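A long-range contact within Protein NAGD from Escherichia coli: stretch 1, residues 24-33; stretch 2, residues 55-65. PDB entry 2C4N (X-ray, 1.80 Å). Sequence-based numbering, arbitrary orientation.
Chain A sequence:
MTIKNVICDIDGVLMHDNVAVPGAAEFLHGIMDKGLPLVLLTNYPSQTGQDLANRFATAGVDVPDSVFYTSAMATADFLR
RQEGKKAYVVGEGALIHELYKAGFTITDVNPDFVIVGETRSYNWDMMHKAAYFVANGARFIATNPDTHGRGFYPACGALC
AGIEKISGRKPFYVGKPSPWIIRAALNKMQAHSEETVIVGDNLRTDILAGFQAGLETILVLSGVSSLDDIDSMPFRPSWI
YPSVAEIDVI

Stretch 1 (24-33) AAEFLHGIMD
Stretch 2 (55-65) RFATAGVDVPD

Residues 24-33 form one helix. Residues 55-58 end another helix, and an extended segment follows it along the first. The second helix closes with a Schellman motif. Val61 N donates a hydrogen bond to Phe56 O (2.8 Å) and Gly60 N one to Ala57 O (2.9 Å). Gly60 has phi/psi 93/10; a CB here would be jammed against the carbonyl O of Ala59, so the turn calls for glycine. Val61 (-113/119), Asp62 (-102/117), Val63 (-144/158) and Pro64 (-71/153) are extended.

The register sets Ala25 CA 5.1 Å from Val61 CA and Leu28 CA 8.1 Å from Val63 CA. Both segments therefore advance in the same sense. Ala25 points toward the other stretch, its CB 4.3 Å from Val61 CG2. Val61 is t (chi1 -176°), and its CG1 meets both Ala25 CA (4.1 Å) and Leu28 CD1.

Leu28 points toward the other stretch and is mt (-64°, -178°). This rotamer carries CD1 to three side chains: Val63 CG1 at 3.9 Å, Val61 CG1 at 4.0 Å and the Phe56 ring edge, CE2 at 4.2 Å. Phe56 chi1 is -92°, between wells; chi2 is 56°. Val63 is m (-66°), and its CG1 meets both Leu28 and Met32.

One turn after Leu28, Met32 is mtm (-61°, -165°, -84°). Chi3 turns CE toward Val63, 3.6 Å from its CG1; SD is 4.0 Å from Pro64 CD. The Pro64 pucker is C-gamma exo.

No direct hydrogen bond joins the stretches. His29 leaves its CA sideways, but chi1 -68° and chi2 -48° bring the ring nearer, with CE1 3.2 Å from Asp62 O. One water lies 2.7 Å from His29 NE2, accepts from Asp62 N (2.8 Å) and donates to Gly60 O (3.3 Å). Asp62 is m (-59°, chi2 -35°).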

# COMPACT_ATOMS: atom_id res chain seq x y z
N ALA A 24 -22.76 26.12 -19.66
CA ALA A 24 -22.17 26.57 -18.40
C ALA A 24 -22.60 27.98 -18.02
O ALA A 24 -23.03 28.22 -16.89
CB ALA A 24 -20.65 26.49 -18.47
N ALA A 25 -22.48 28.91 -18.96
CA ALA A 25 -22.85 30.30 -18.69
C ALA A 25 -24.30 30.42 -18.22
O ALA A 25 -24.57 31.04 -17.19
CB ALA A 25 -22.63 31.15 -19.94
N GLU A 26 -25.22 29.83 -18.96
CA GLU A 26 -26.64 29.88 -18.62
C GLU A 26 -26.91 29.21 -17.28
O GLU A 26 -27.73 29.69 -16.49
CB GLU A 26 -27.46 29.19 -19.72
CG GLU A 26 -28.96 29.37 -19.57
CD GLU A 26 -29.39 30.82 -19.75
OE1 GLU A 26 -28.93 31.68 -18.97
OE2 GLU A 26 -30.19 31.09 -20.67
N PHE A 27 -26.22 28.10 -17.02
CA PHE A 27 -26.38 27.37 -15.77
C PHE A 27 -26.02 28.26 -14.59
O PHE A 27 -26.80 28.41 -13.64
CB PHE A 27 -25.49 26.13 -15.77
CG PHE A 27 -25.47 25.39 -14.47
CD1 PHE A 27 -26.62 24.78 -13.97
CD2 PHE A 27 -24.29 25.28 -13.74
CE1 PHE A 27 -26.60 24.08 -12.77
CE2 PHE A 27 -24.26 24.58 -12.53
CZ PHE A 27 -25.42 23.97 -12.05
N LEU A 28 -24.83 28.86 -14.65
CA LEU A 28 -24.36 29.72 -13.57
C LEU A 28 -25.20 30.99 -13.41
O LEU A 28 -25.55 31.36 -12.29
CB LEU A 28 -22.89 30.09 -13.82
CG LEU A 28 -21.91 28.91 -13.79
CD1 LEU A 28 -20.49 29.42 -14.00
CD2 LEU A 28 -22.02 28.19 -12.45
N HIS A 29 -25.52 31.64 -14.52
CA HIS A 29 -26.33 32.86 -14.46
C HIS A 29 -27.69 32.57 -13.84
O HIS A 29 -28.23 33.40 -13.11
CB HIS A 29 -26.50 33.47 -15.85
CG HIS A 29 -25.23 34.01 -16.44
ND1 HIS A 29 -24.38 34.83 -15.73
CD2 HIS A 29 -24.67 33.85 -17.66
CE1 HIS A 29 -23.35 35.15 -16.49
NE2 HIS A 29 -23.50 34.57 -17.67
N GLY A 30 -28.24 31.40 -14.13
CA GLY A 30 -29.53 31.03 -13.57
C GLY A 30 -29.46 30.95 -12.06
O GLY A 30 -30.37 31.40 -11.36
N ILE A 31 -28.37 30.38 -11.55
CA ILE A 31 -28.18 30.26 -10.11
C ILE A 31 -28.02 31.62 -9.45
O ILE A 31 -28.65 31.90 -8.43
CB ILE A 31 -26.94 29.40 -9.79
CG1 ILE A 31 -27.17 27.97 -10.28
CG2 ILE A 31 -26.65 29.42 -8.29
CD1 ILE A 31 -25.94 27.09 -10.21
N MET A 32 -27.19 32.47 -10.03
CA MET A 32 -26.96 33.79 -9.47
C MET A 32 -28.21 34.66 -9.55
O MET A 32 -28.49 35.42 -8.62
CB MET A 32 -25.77 34.46 -10.17
CG MET A 32 -24.47 33.67 -9.99
SD MET A 32 -22.94 34.54 -10.40
CE MET A 32 -22.86 34.31 -12.13
N ASP A 33 -28.97 34.52 -10.63
CA ASP A 33 -30.21 35.28 -10.80
C ASP A 33 -31.18 34.96 -9.66
O ASP A 33 -31.91 35.84 -9.19
CB ASP A 33 -30.88 34.94 -12.13
CG ASP A 33 -30.28 35.69 -13.30
OD1 ASP A 33 -29.39 36.54 -13.07
OD2 ASP A 33 -30.70 35.44 -14.44
N ARG A 55 -9.90 33.44 -16.90
CA ARG A 55 -9.96 32.21 -17.68
C ARG A 55 -11.40 31.96 -18.13
O ARG A 55 -11.65 31.62 -19.29
CB ARG A 55 -9.45 31.04 -16.84
CG ARG A 55 -9.64 29.66 -17.47
CD ARG A 55 -9.23 28.58 -16.48
NE ARG A 55 -9.64 27.24 -16.90
CZ ARG A 55 -9.68 26.19 -16.09
NH1 ARG A 55 -9.33 26.33 -14.82
NH2 ARG A 55 -10.08 25.01 -16.54
N PHE A 56 -12.34 32.14 -17.21
CA PHE A 56 -13.76 31.94 -17.51
C PHE A 56 -14.26 32.98 -18.52
O PHE A 56 -14.97 32.65 -19.47
CB PHE A 56 -14.60 32.05 -16.24
CG PHE A 56 -14.82 30.72 -15.54
CD1 PHE A 56 -13.75 29.93 -15.15
CD2 PHE A 56 -16.12 30.28 -15.28
CE1 PHE A 56 -13.96 28.70 -14.50
CE2 PHE A 56 -16.34 29.06 -14.63
CZ PHE A 56 -15.26 28.27 -14.25
N ALA A 57 -13.88 34.24 -18.30
CA ALA A 57 -14.29 35.32 -19.19
C ALA A 57 -13.72 35.12 -20.59
O ALA A 57 -14.40 35.39 -21.59
CB ALA A 57 -13.83 36.66 -18.62
N THR A 58 -12.48 34.65 -20.68
CA THR A 58 -11.85 34.40 -21.97
C THR A 58 -12.66 33.33 -22.71
O THR A 58 -12.75 33.34 -23.94
CB THR A 58 -10.40 33.90 -21.79
OG1 THR A 58 -9.61 34.91 -21.14
CG2 THR A 58 -9.78 33.56 -23.13
N ALA A 59 -13.25 32.42 -21.94
CA ALA A 59 -14.04 31.33 -22.50
C ALA A 59 -15.49 31.74 -22.73
O ALA A 59 -16.31 30.93 -23.16
CB ALA A 59 -13.98 30.11 -21.58
N GLY A 60 -15.81 32.99 -22.40
CA GLY A 60 -17.17 33.46 -22.61
C GLY A 60 -18.12 33.34 -21.43
O GLY A 60 -19.32 33.56 -21.58
N VAL A 61 -17.60 32.99 -20.25
CA VAL A 61 -18.43 32.86 -19.05
C VAL A 61 -18.05 33.95 -18.05
O VAL A 61 -16.91 34.00 -17.58
CB VAL A 61 -18.24 31.48 -18.38
CG1 VAL A 61 -19.20 31.36 -17.20
CG2 VAL A 61 -18.47 30.36 -19.38
N ASP A 62 -19.01 34.81 -17.72
CA ASP A 62 -18.74 35.90 -16.79
C ASP A 62 -19.25 35.69 -15.37
O ASP A 62 -20.45 35.57 -15.14
CB ASP A 62 -19.32 37.21 -17.33
CG ASP A 62 -18.75 37.59 -18.67
OD1 ASP A 62 -17.56 37.33 -18.91
OD2 ASP A 62 -19.50 38.18 -19.49
N VAL A 63 -18.32 35.65 -14.42
CA VAL A 63 -18.64 35.48 -13.00
C VAL A 63 -17.67 36.31 -12.17
O VAL A 63 -16.59 36.66 -12.64
CB VAL A 63 -18.55 34.00 -12.56
CG1 VAL A 63 -19.61 33.17 -13.26
CG2 VAL A 63 -17.16 33.45 -12.87
N PRO A 64 -18.05 36.65 -10.93
CA PRO A 64 -17.22 37.44 -10.02
C PRO A 64 -16.01 36.64 -9.50
O PRO A 64 -16.06 35.41 -9.44
CB PRO A 64 -18.18 37.78 -8.89
CG PRO A 64 -19.55 37.66 -9.52
CD PRO A 64 -19.40 36.45 -10.38
N ASP A 65 -14.94 37.35 -9.15
CA ASP A 65 -13.73 36.72 -8.60
C ASP A 65 -14.07 35.98 -7.32
O ASP A 65 -13.51 34.93 -7.01
CB ASP A 65 -12.70 37.80 -8.21
CG ASP A 65 -12.01 38.41 -9.39
OD1 ASP A 65 -12.53 38.30 -10.52
OD2 ASP A 65 -10.94 39.02 -9.18
O HOH W 1 -21.32 34.67 -19.22